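Local coordinates for ssDNA binding protein (Aeropyrum pernix, PDB 4PSN) that probably binds single-stranded DNA and may entrap it in tunnels between the subunits of its four-chain assembly, at residues A15-A18 / D19-R23; V53-E56 / L57-K61; E192-S195 / R196-E200; E208-R211 / V212-I216. All coordinates share one frame; numbering follows the deposited sequence.

Contact 1. Residues A15-A18 / D19-R23; sequences AGYA and DKVRR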
loop_
_atom_site.group_PDB
_atom_site.type_symbol
_atom_site.label_atom_id
_atom_site.label_comp_id
_atom_site.label_asym_id
_atom_site.label_seq_id
_atom_site.Cartn_x
_atom_site.Cartn_y
_atom_site.Cartn_z
ATOM N N ALA C 15 -0.965 12.247 -13.153
ATOM C CA ALA C 15 0.114 11.888 -14.078
ATOM C C ALA C 15 0.508 10.419 -13.981
ATOM O O ALA C 15 1.221 9.897 -14.838
ATOM C CB ALA C 15 1.334 12.779 -13.855
ATOM N N GLY C 16 0.046 9.740 -12.941
ATOM C CA GLY C 16 0.468 8.371 -12.739
ATOM C C GLY C 16 -0.634 7.361 -12.905
ATOM O O GLY C 16 -0.446 6.186 -12.574
ATOM N N TYR C 17 -1.782 7.803 -13.406
ATOM C CA TYR C 17 -2.939 6.916 -13.485
ATOM C C TYR C 17 -2.679 5.718 -14.407
ATOM O O TYR C 17 -3.104 4.609 -14.096
ATOM C CB TYR C 17 -4.222 7.663 -13.917
ATOM C CG TYR C 17 -4.321 7.850 -15.418
ATOM C CD1 TYR C 17 -4.775 6.817 -16.238
ATOM C CD2 TYR C 17 -3.949 9.052 -16.018
ATOM C CE1 TYR C 17 -4.838 6.969 -17.602
ATOM C CE2 TYR C 17 -4.014 9.212 -17.386
ATOM C CZ TYR C 17 -4.463 8.170 -18.170
ATOM O OH TYR C 17 -4.545 8.318 -19.529
ATOM N N ALA C 18 -1.983 5.924 -15.531
ATOM C CA ALA C 18 -1.854 4.840 -16.505
ATOM C C ALA C 18 -1.095 3.643 -15.921
ATOM O O ALA C 18 -1.506 2.486 -16.083
ATOM C CB ALA C 18 -1.204 5.318 -17.812
ATOM N N ASP C 19 0.005 3.923 -15.235
ATOM C CA ASP C 19 0.793 2.854 -14.652
ATOM C C ASP C 19 0.103 2.209 -13.452
ATOM O O ASP C 19 0.295 1.032 -13.203
ATOM C CB ASP C 19 2.208 3.335 -14.309
ATOM C CG ASP C 19 3.087 3.481 -15.558
ATOM O OD1 ASP C 19 2.641 3.046 -16.647
ATOM O OD2 ASP C 19 4.202 4.032 -15.451
ATOM N N LYS C 20 -0.716 2.971 -12.726
ATOM C CA LYS C 20 -1.487 2.386 -11.632
ATOM C C LYS C 20 -2.503 1.415 -12.215
ATOM O O LYS C 20 -2.661 0.287 -11.740
ATOM C CB LYS C 20 -2.189 3.482 -10.820
ATOM C CG LYS C 20 -2.853 2.994 -9.533
ATOM C CD LYS C 20 -1.885 2.171 -8.690
ATOM C CE LYS C 20 -2.198 2.215 -7.201
ATOM N NZ LYS C 20 -1.448 3.326 -6.532
ATOM N N VAL C 21 -3.191 1.862 -13.259
ATOM C CA VAL C 21 -4.169 1.033 -13.945
ATOM C C VAL C 21 -3.527 -0.268 -14.436
ATOM O O VAL C 21 -4.045 -1.349 -14.199
ATOM C CB VAL C 21 -4.820 1.800 -15.123
ATOM C CG1 VAL C 21 -5.524 0.840 -16.064
ATOM C CG2 VAL C 21 -5.808 2.841 -14.586
ATOM N N ARG C 22 -2.390 -0.150 -15.110
ATOM C CA ARG C 22 -1.686 -1.313 -15.648
ATOM C C ARG C 22 -1.227 -2.236 -14.519
ATOM O O ARG C 22 -1.403 -3.441 -14.585
ATOM C CB ARG C 22 -0.477 -0.853 -16.469
ATOM C CG ARG C 22 0.291 -1.975 -17.193
ATOM C CD ARG C 22 1.479 -1.411 -17.988
ATOM N NE ARG C 22 1.836 -2.270 -19.122
ATOM C CZ ARG C 22 2.728 -3.247 -19.052
ATOM N NH1 ARG C 22 3.351 -3.488 -17.905
ATOM N NH2 ARG C 22 2.993 -3.987 -20.116
ATOM N N ARG C 23 -0.645 -1.675 -13.471
ATOM C CA ARG C 23 -0.131 -2.520 -12.395
ATOM C C ARG C 23 -1.218 -3.278 -11.634
ATOM O O ARG C 23 -1.043 -4.453 -11.298
ATOM C CB ARG C 23 0.744 -1.706 -11.438
ATOM C CG ARG C 23 2.079 -1.349 -12.070
ATOM C CD ARG C 23 2.898 -0.418 -11.197
ATOM N NE ARG C 23 4.112 0.018 -11.884
ATOM C CZ ARG C 23 4.864 1.042 -11.493
ATOM N NH1 ARG C 23 4.525 1.739 -10.418
ATOM N NH2 ARG C 23 5.949 1.372 -12.178
#
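Asp19 follows directly on Ala18, its CB 3.7 Å from Ala18 C. Its chi1 of -75° sets CG anti to the carbonyl carbon, and the carboxylate there accepts two backbone N-H groups of the second subunit, OD1 that of Lys206 and OD2 that of Arg207. Lys20 makes the first backbone bond of the helix that starts after Gly16: its N donates to Gly16 O over 3.2 Å, in the carbonyl plane, and its CB rests 3.6 Å from Tyr17 O while the bent chain leads away. Val21 N reaches Tyr17 O at 2.9 Å, nearly straight (168°). Its CG2 turns back over the same carbonyl, 3.3 Å from Tyr17 O, and meets the edge of the Tyr17 ring, 4.4 Å from CD1. One face of that ring has Ala18 CB near its rim. Arg22 N closes the next turn on Ala18 O at 2.9 Å. Asn51 of helix 40-61 bonds twice here, its ND2 to Ala18 O and its O to the Tyr17 hydroxyl. The extended chain of Arg22 carries NH2 to Asn203 O of the second subunit, and Arg23 NH2 pairs with Glu205 of that subunit. This is an alpha-helical N-terminus with Gly16 at the N-cap, following strand 6-13 in the ThermoDBP-related domain.

Contact 2. Residues V53-E56 / L57-K61; sequences VLFE and LLVNK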
loop_
_atom_site.group_PDB
_atom_site.type_symbol
_atom_site.label_atom_id
_atom_site.label_comp_id
_atom_site.label_asym_id
_atom_site.label_seq_id
_atom_site.Cartn_x
_atom_site.Cartn_y
_atom_site.Cartn_z
ATOM N N VAL C 53 -8.493 5.351 -23.499
ATOM C CA VAL C 53 -9.799 5.946 -23.265
ATOM C C VAL C 53 -9.782 6.916 -22.090
ATOM O O VAL C 53 -10.356 8.008 -22.161
ATOM C CB VAL C 53 -10.826 4.847 -23.006
ATOM C CG1 VAL C 53 -12.055 5.412 -22.339
ATOM C CG2 VAL C 53 -11.162 4.144 -24.322
ATOM N N LEU C 54 -9.124 6.515 -21.007
ATOM C CA LEU C 54 -9.026 7.354 -19.825
ATOM C C LEU C 54 -8.270 8.632 -20.137
ATOM O O LEU C 54 -8.549 9.687 -19.568
ATOM C CB LEU C 54 -8.340 6.598 -18.686
ATOM C CG LEU C 54 -9.194 5.468 -18.099
ATOM C CD1 LEU C 54 -8.408 4.705 -17.036
ATOM C CD2 LEU C 54 -10.488 6.035 -17.509
ATOM N N PHE C 55 -7.308 8.553 -21.048
ATOM C CA PHE C 55 -6.577 9.754 -21.398
ATOM C C PHE C 55 -7.541 10.827 -21.931
ATOM O O PHE C 55 -7.466 11.989 -21.547
ATOM C CB PHE C 55 -5.475 9.461 -22.422
ATOM C CG PHE C 55 -4.737 10.692 -22.869
ATOM C CD1 PHE C 55 -3.630 11.137 -22.179
ATOM C CD2 PHE C 55 -5.169 11.417 -23.963
ATOM C CE1 PHE C 55 -2.954 12.275 -22.588
ATOM C CE2 PHE C 55 -4.500 12.553 -24.369
ATOM C CZ PHE C 55 -3.396 12.980 -23.679
ATOM N N GLU C 56 -8.457 10.433 -22.802
ATOM C CA GLU C 56 -9.391 11.398 -23.379
ATOM C C GLU C 56 -10.340 11.962 -22.320
ATOM O O GLU C 56 -10.654 13.159 -22.317
ATOM C CB GLU C 56 -10.196 10.765 -24.513
ATOM C CG GLU C 56 -9.350 10.392 -25.700
ATOM C CD GLU C 56 -8.591 11.588 -26.271
ATOM O OE1 GLU C 56 -9.135 12.715 -26.243
ATOM O OE2 GLU C 56 -7.446 11.399 -26.736
ATOM N N LEU C 57 -10.798 11.102 -21.423
ATOM C CA LEU C 57 -11.714 11.536 -20.370
ATOM C C LEU C 57 -11.023 12.496 -19.400
ATOM O O LEU C 57 -11.509 13.596 -19.135
ATOM C CB LEU C 57 -12.267 10.323 -19.622
ATOM C CG LEU C 57 -13.198 10.589 -18.429
ATOM C CD1 LEU C 57 -14.381 11.429 -18.864
ATOM C CD2 LEU C 57 -13.683 9.294 -17.780
ATOM N N LEU C 58 -9.883 12.075 -18.874
ATOM C CA LEU C 58 -9.229 12.810 -17.798
ATOM C C LEU C 58 -8.634 14.118 -18.267
ATOM O O LEU C 58 -8.861 15.167 -17.669
ATOM C CB LEU C 58 -8.146 11.953 -17.125
ATOM C CG LEU C 58 -8.702 10.810 -16.279
ATOM C CD1 LEU C 58 -7.591 9.926 -15.730
ATOM C CD2 LEU C 58 -9.552 11.370 -15.142
ATOM N N VAL C 59 -7.859 14.041 -19.339
ATOM C CA VAL C 59 -7.089 15.176 -19.801
ATOM C C VAL C 59 -7.923 16.131 -20.649
ATOM O O VAL C 59 -7.791 17.344 -20.514
ATOM C CB VAL C 59 -5.826 14.715 -20.581
ATOM C CG1 VAL C 59 -5.019 15.901 -21.042
ATOM C CG2 VAL C 59 -4.968 13.793 -19.700
ATOM N N ASN C 60 -8.797 15.596 -21.504
ATOM C CA ASN C 60 -9.563 16.463 -22.393
ATOM C C ASN C 60 -10.977 16.820 -21.929
ATOM O O ASN C 60 -11.438 17.944 -22.157
ATOM C CB ASN C 60 -9.602 15.897 -23.812
ATOM C CG ASN C 60 -8.220 15.781 -24.426
ATOM O OD1 ASN C 60 -7.909 14.803 -25.104
ATOM N ND2 ASN C 60 -7.377 16.777 -24.177
ATOM N N LYS C 61 -11.663 15.881 -21.282
ATOM C CA LYS C 61 -13.056 16.105 -20.887
ATOM C C LYS C 61 -13.183 16.710 -19.491
ATOM O O LYS C 61 -13.958 17.650 -19.287
ATOM C CB LYS C 61 -13.841 14.799 -20.933
ATOM C CG LYS C 61 -13.825 14.126 -22.288
ATOM C CD LYS C 61 -14.974 14.632 -23.120
ATOM C CE LYS C 61 -14.577 14.751 -24.573
ATOM N NZ LYS C 61 -14.474 13.411 -25.210
#
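Phe55 and Val59 pack one turn apart on the last turns of the alpha-helix 40-61, which widens into a pi-type turn at 57-61. The ring and the isopropyl group make a CH-pi contact: Val59 CG2 stands over one face, 4.2 Å from the ring centroid and 27° off its normal. Phe55 CG lies anti to the backbone N (chi1 177°), which brings the ring alongside this next turn. The tight side of the helix is apolar. Leu54 and Leu58 lie against Tyr17 of helix 17-28 and Ile72 of strand 69-78, Leu57 faces strand 83-97, and the backbone under them is regular, with Leu58 N 2.8 Å from Leu54 O and nearly straight. Toward the exposed Lys61 the bonding slackens. Glu56 O accepts two weak bonds, from Asn60 N at 3.2 Å and Lys61 N at 3.1 Å, both bent to about 135°, as the turn widens, and Lys61 CG comes 3.3 Å from the same Glu56 O. Although Glu56 is buried, its carboxylate is well provided for: OE2 is hydrogen-bonded to Tyr143 OH of the second subunit and salt-bridged to Arg52. That same OE2 lies at the edge of the Phe55 ring, in its plane.

Contact 3. Residues E192-S195 / R196-E200; sequences ESVS and RLFSE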
loop_
_atom_site.group_PDB
_atom_site.type_symbol
_atom_site.label_atom_id
_atom_site.label_comp_id
_atom_site.label_asym_id
_atom_site.label_seq_id
_atom_site.Cartn_x
_atom_site.Cartn_y
_atom_site.Cartn_z
ATOM N N GLU C 192 -19.022 19.845 33.428
ATOM C CA GLU C 192 -17.823 20.436 34.020
ATOM C C GLU C 192 -16.583 19.557 33.873
ATOM O O GLU C 192 -15.466 20.061 33.952
ATOM C CB GLU C 192 -18.092 20.799 35.498
ATOM C CG GLU C 192 -19.187 21.854 35.611
ATOM C CD GLU C 192 -19.641 22.147 37.051
ATOM O OE1 GLU C 192 -19.193 21.466 37.996
ATOM O OE2 GLU C 192 -20.461 23.067 37.213
ATOM N N SER C 193 -16.791 18.261 33.607
ATOM C CA SER C 193 -15.730 17.254 33.716
ATOM C C SER C 193 -15.403 16.504 32.423
ATOM O O SER C 193 -14.358 15.858 32.330
ATOM C CB SER C 193 -16.098 16.226 34.789
ATOM O OG SER C 193 -16.455 16.866 36.002
ATOM N N VAL C 194 -16.281 16.589 31.425
ATOM C CA VAL C 194 -16.073 15.821 30.197
ATOM C C VAL C 194 -14.723 16.117 29.560
ATOM O O VAL C 194 -14.008 15.192 29.175
ATOM C CB VAL C 194 -17.226 15.967 29.162
ATOM C CG1 VAL C 194 -17.335 17.398 28.647
ATOM C CG2 VAL C 194 -16.997 15.019 27.986
ATOM N N SER C 195 -14.353 17.393 29.484
ATOM C CA SER C 195 -13.095 17.774 28.855
ATOM C C SER C 195 -11.898 17.280 29.683
ATOM O O SER C 195 -10.922 16.774 29.145
ATOM C CB SER C 195 -13.019 19.296 28.682
ATOM O OG SER C 195 -14.135 19.793 27.954
ATOM N N ARG C 196 -11.974 17.455 30.994
ATOM C CA ARG C 196 -10.943 16.956 31.900
ATOM C C ARG C 196 -10.784 15.427 31.790
ATOM O O ARG C 196 -9.673 14.902 31.745
ATOM C CB ARG C 196 -11.298 17.373 33.331
ATOM C CG ARG C 196 -10.582 16.621 34.447
ATOM C CD ARG C 196 -9.099 16.922 34.448
ATOM N NE ARG C 196 -8.819 18.110 33.647
ATOM C CZ ARG C 196 -8.295 19.235 34.123
ATOM N NH1 ARG C 196 -8.091 20.270 33.319
ATOM N NH2 ARG C 196 -7.966 19.331 35.405
ATOM N N LEU C 197 -11.900 14.714 31.725
ATOM C CA LEU C 197 -11.847 13.265 31.606
ATOM C C LEU C 197 -11.173 12.822 30.313
ATOM O O LEU C 197 -10.346 11.906 30.318
ATOM C CB LEU C 197 -13.244 12.672 31.727
ATOM C CG LEU C 197 -13.815 12.706 33.144
ATOM C CD1 LEU C 197 -15.302 12.370 33.145
ATOM C CD2 LEU C 197 -13.043 11.758 34.059
ATOM N N PHE C 198 -11.504 13.475 29.206
ATOM C CA PHE C 198 -10.948 13.061 27.925
ATOM C C PHE C 198 -9.487 13.454 27.740
ATOM O O PHE C 198 -8.811 12.914 26.861
ATOM C CB PHE C 198 -11.808 13.562 26.754
ATOM C CG PHE C 198 -12.895 12.590 26.362
ATOM C CD1 PHE C 198 -12.638 11.586 25.437
ATOM C CD2 PHE C 198 -14.151 12.656 26.947
ATOM C CE1 PHE C 198 -13.618 10.674 25.076
ATOM C CE2 PHE C 198 -15.154 11.734 26.604
ATOM C CZ PHE C 198 -14.884 10.741 25.666
ATOM N N SER C 199 -8.996 14.382 28.561
ATOM C CA SER C 199 -7.569 14.726 28.531
ATOM C C SER C 199 -6.679 13.548 28.964
ATOM O O SER C 199 -5.474 13.564 28.764
ATOM C CB SER C 199 -7.285 15.949 29.416
ATOM O OG SER C 199 -7.286 15.579 30.782
ATOM N N GLU C 200 -7.276 12.530 29.571
ATOM C CA GLU C 200 -6.530 11.333 29.966
ATOM C C GLU C 200 -7.036 10.091 29.235
ATOM O O GLU C 200 -6.683 8.959 29.575
ATOM C CB GLU C 200 -6.635 11.117 31.476
ATOM C CG GLU C 200 -5.942 12.188 32.294
ATOM C CD GLU C 200 -5.933 11.875 33.779
ATOM O OE1 GLU C 200 -7.026 11.675 34.363
ATOM O OE2 GLU C 200 -4.828 11.821 34.360
HETATM O O HOH W 1 -13.524 19.538 32.194
#
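Leu197 N donates to Ser193 O at 2.8 Å, the shortest backbone bond between 192-195 and 196-200, and the leucine CG packs on that same oxygen. The bond belongs to the C-terminal part of the alpha-helix 186-198, which lies against the antiparallel sheet of the C-terminal domain. Farther along the geometry is less regular: Ser199 N bonds to Ser195 O at a bent 135°. Within 196-200 the same Ser199 N makes a weak 3.3 Å bond to Arg196 O, so this N-H is shared between two carbonyls. Ser199 OG also donates to Arg196 O, at 2.7 Å, from a position tilted out of the carbonyl plane; with chi1 at 76°, OG sits between its own backbone N and carbonyl carbon, turned back toward the preceding turn. On the exposed side a water bridges the backbone, donating to Glu192 O and accepting from Arg196 N at 2.9 Å, in place of a direct bond between these two groups. The long arm of Arg196, bent in mid-chain, takes NH1 to a salt bridge with Glu121, and Ser195 OG accepts from Phe124 N; both ties hold the helix to the segment leading into strand 125-131. The inner side is apolar, with Phe198 and Leu197 on Leu174 of strand 172-180 and the Phe198 ring also meeting that of Phe124 at about 60°. Val194 CG2, anti to its backbone N, crosses to the Phe198 ring 3.8 Å from CD2, while Val194 O lies in the ring plane at its edge, 3.4 Å from the same CD2.

Contact 4. Residues E208-R211 / V212-I216; sequences EAVR and VVNEI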
loop_
_atom_site.group_PDB
_atom_site.type_symbol
_atom_site.label_atom_id
_atom_site.label_comp_id
_atom_site.label_asym_id
_atom_site.label_seq_id
_atom_site.Cartn_x
_atom_site.Cartn_y
_atom_site.Cartn_z
ATOM N N GLU C 208 -12.342 2.154 16.203
ATOM C CA GLU C 208 -12.585 1.674 17.556
ATOM C C GLU C 208 -13.526 2.654 18.238
ATOM O O GLU C 208 -14.458 2.249 18.938
ATOM C CB GLU C 208 -11.289 1.564 18.357
ATOM C CG GLU C 208 -10.211 0.701 17.700
ATOM C CD GLU C 208 -8.955 0.581 18.572
ATOM O OE1 GLU C 208 -7.878 1.069 18.163
ATOM O OE2 GLU C 208 -9.053 0.002 19.671
ATOM N N ALA C 209 -13.269 3.946 18.028
ATOM C CA ALA C 209 -14.067 4.984 18.662
ATOM C C ALA C 209 -15.462 4.945 18.069
ATOM O O ALA C 209 -16.436 5.056 18.785
ATOM C CB ALA C 209 -13.425 6.375 18.483
ATOM N N VAL C 210 -15.560 4.758 16.754
ATOM C CA VAL C 210 -16.882 4.737 16.108
ATOM C C VAL C 210 -17.763 3.634 16.692
ATOM O O VAL C 210 -18.941 3.846 16.990
ATOM C CB VAL C 210 -16.794 4.578 14.558
ATOM C CG1 VAL C 210 -18.176 4.320 13.945
ATOM C CG2 VAL C 210 -16.155 5.808 13.911
ATOM N N ARG C 211 -17.182 2.457 16.876
ATOM C CA ARG C 211 -17.919 1.310 17.403
ATOM C C ARG C 211 -18.472 1.584 18.809
ATOM O O ARG C 211 -19.612 1.231 19.123
ATOM C CB ARG C 211 -17.005 0.079 17.417
ATOM C CG ARG C 211 -17.626 -1.180 17.967
ATOM C CD ARG C 211 -17.990 -2.151 16.860
ATOM N NE ARG C 211 -16.858 -2.460 15.978
ATOM C CZ ARG C 211 -17.000 -2.796 14.697
ATOM N NH1 ARG C 211 -18.215 -2.854 14.174
ATOM N NH2 ARG C 211 -15.941 -3.059 13.940
ATOM N N VAL C 212 -17.664 2.208 19.661
ATOM C CA VAL C 212 -18.102 2.513 21.022
ATOM C C VAL C 212 -19.242 3.549 21.025
ATOM O O VAL C 212 -20.242 3.402 21.741
ATOM C CB VAL C 212 -16.927 2.991 21.906
ATOM C CG1 VAL C 212 -17.439 3.622 23.209
ATOM C CG2 VAL C 212 -15.967 1.821 22.208
ATOM N N VAL C 213 -19.086 4.595 20.222
ATOM C CA VAL C 213 -20.122 5.619 20.094
ATOM C C VAL C 213 -21.444 4.979 19.676
ATOM O O VAL C 213 -22.485 5.218 20.288
ATOM C CB VAL C 213 -19.689 6.714 19.086
ATOM C CG1 VAL C 213 -20.830 7.715 18.801
ATOM C CG2 VAL C 213 -18.458 7.428 19.595
ATOM N N ASN C 214 -21.407 4.151 18.638
ATOM C CA ASN C 214 -22.623 3.485 18.169
ATOM C C ASN C 214 -23.250 2.547 19.193
ATOM O O ASN C 214 -24.469 2.510 19.335
ATOM C CB ASN C 214 -22.364 2.729 16.859
ATOM C CG ASN C 214 -22.282 3.663 15.663
ATOM O OD1 ASN C 214 -22.800 4.786 15.701
ATOM N ND2 ASN C 214 -21.635 3.205 14.595
ATOM N N GLU C 215 -22.422 1.790 19.900
ATOM C CA GLU C 215 -22.947 0.868 20.894
ATOM C C GLU C 215 -23.592 1.651 22.035
ATOM O O GLU C 215 -24.594 1.223 22.601
ATOM C CB GLU C 215 -21.869 -0.049 21.461
ATOM C CG GLU C 215 -22.434 -0.976 22.540
ATOM C CD GLU C 215 -21.399 -1.895 23.178
ATOM O OE1 GLU C 215 -20.222 -1.869 22.749
ATOM O OE2 GLU C 215 -21.771 -2.646 24.115
ATOM N N ILE C 216 -23.009 2.791 22.381
ATOM C CA ILE C 216 -23.601 3.624 23.425
ATOM C C ILE C 216 -24.894 4.258 22.934
ATOM O O ILE C 216 -25.900 4.240 23.618
ATOM C CB ILE C 216 -22.644 4.745 23.871
ATOM C CG1 ILE C 216 -21.475 4.166 24.667
ATOM C CG2 ILE C 216 -23.416 5.795 24.675
ATOM C CD1 ILE C 216 -20.445 5.231 25.084
#
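Val213 and Ala209 make a close pair: Val213 N donates to Ala209 O at 3.0 Å, nearly straight (172°), and Val213 CG2 lies 3.2 Å from the same oxygen. A turn along, Asn214 N bonds to Val210 O at 3.0 Å, and its side chain runs beside that of Val210 in the same direction, with ND2 3.7 Å from CG1. With CG beside its own backbone N (chi1 -76°), the amide is folded back over the Val210 carbonyl. Val212 N on Glu208 O and Glu215 N on Arg211 O complete the regular alpha-helical pattern, each N-H donating to the carbonyl four residues back. Farther out, Val212 and Val213 rest on Ala165 of strand 159-166, and Val213 also on Ala150 of strand 146-155, so this side of helix 206-218 packs on the sheet. Another side faces the fourth subunit. The Arg211 chain starts anti to the backbone N and bends at chi2 and chi3, and its NH2 is salt-bridged to Glu208 of the fourth subunit; Glu208 here pairs in return with Arg211 and Arg207 of that subunit, and Glu215 with its Arg163. The two Glu208 side chains meet across this interface, and the arginines from both subunits probably offset their like charges.

The four contacts follow one another along the chain and fall into two groups on opposite sides of its centre. Contacts 1 and 2, with centres 14 Å apart, lie on helices 17-28 and 40-61 of the N-terminal part, beside its three-stranded sheet; they touch chiefly through Tyr17, whose CE1 is 3.7 Å from Leu54 CB. Contacts 3 and 4 lie on helices 186-198 and 206-218 of the C-terminal domain, 18 Å between centres and without touching. Between the groups, centres stand 38 to 52 Å apart. Contacts 1 and 2 both meet the second subunit, contact 4 chiefly the fourth, and contact 3 none, consistent with an extended chain whose domains build intersubunit surfaces.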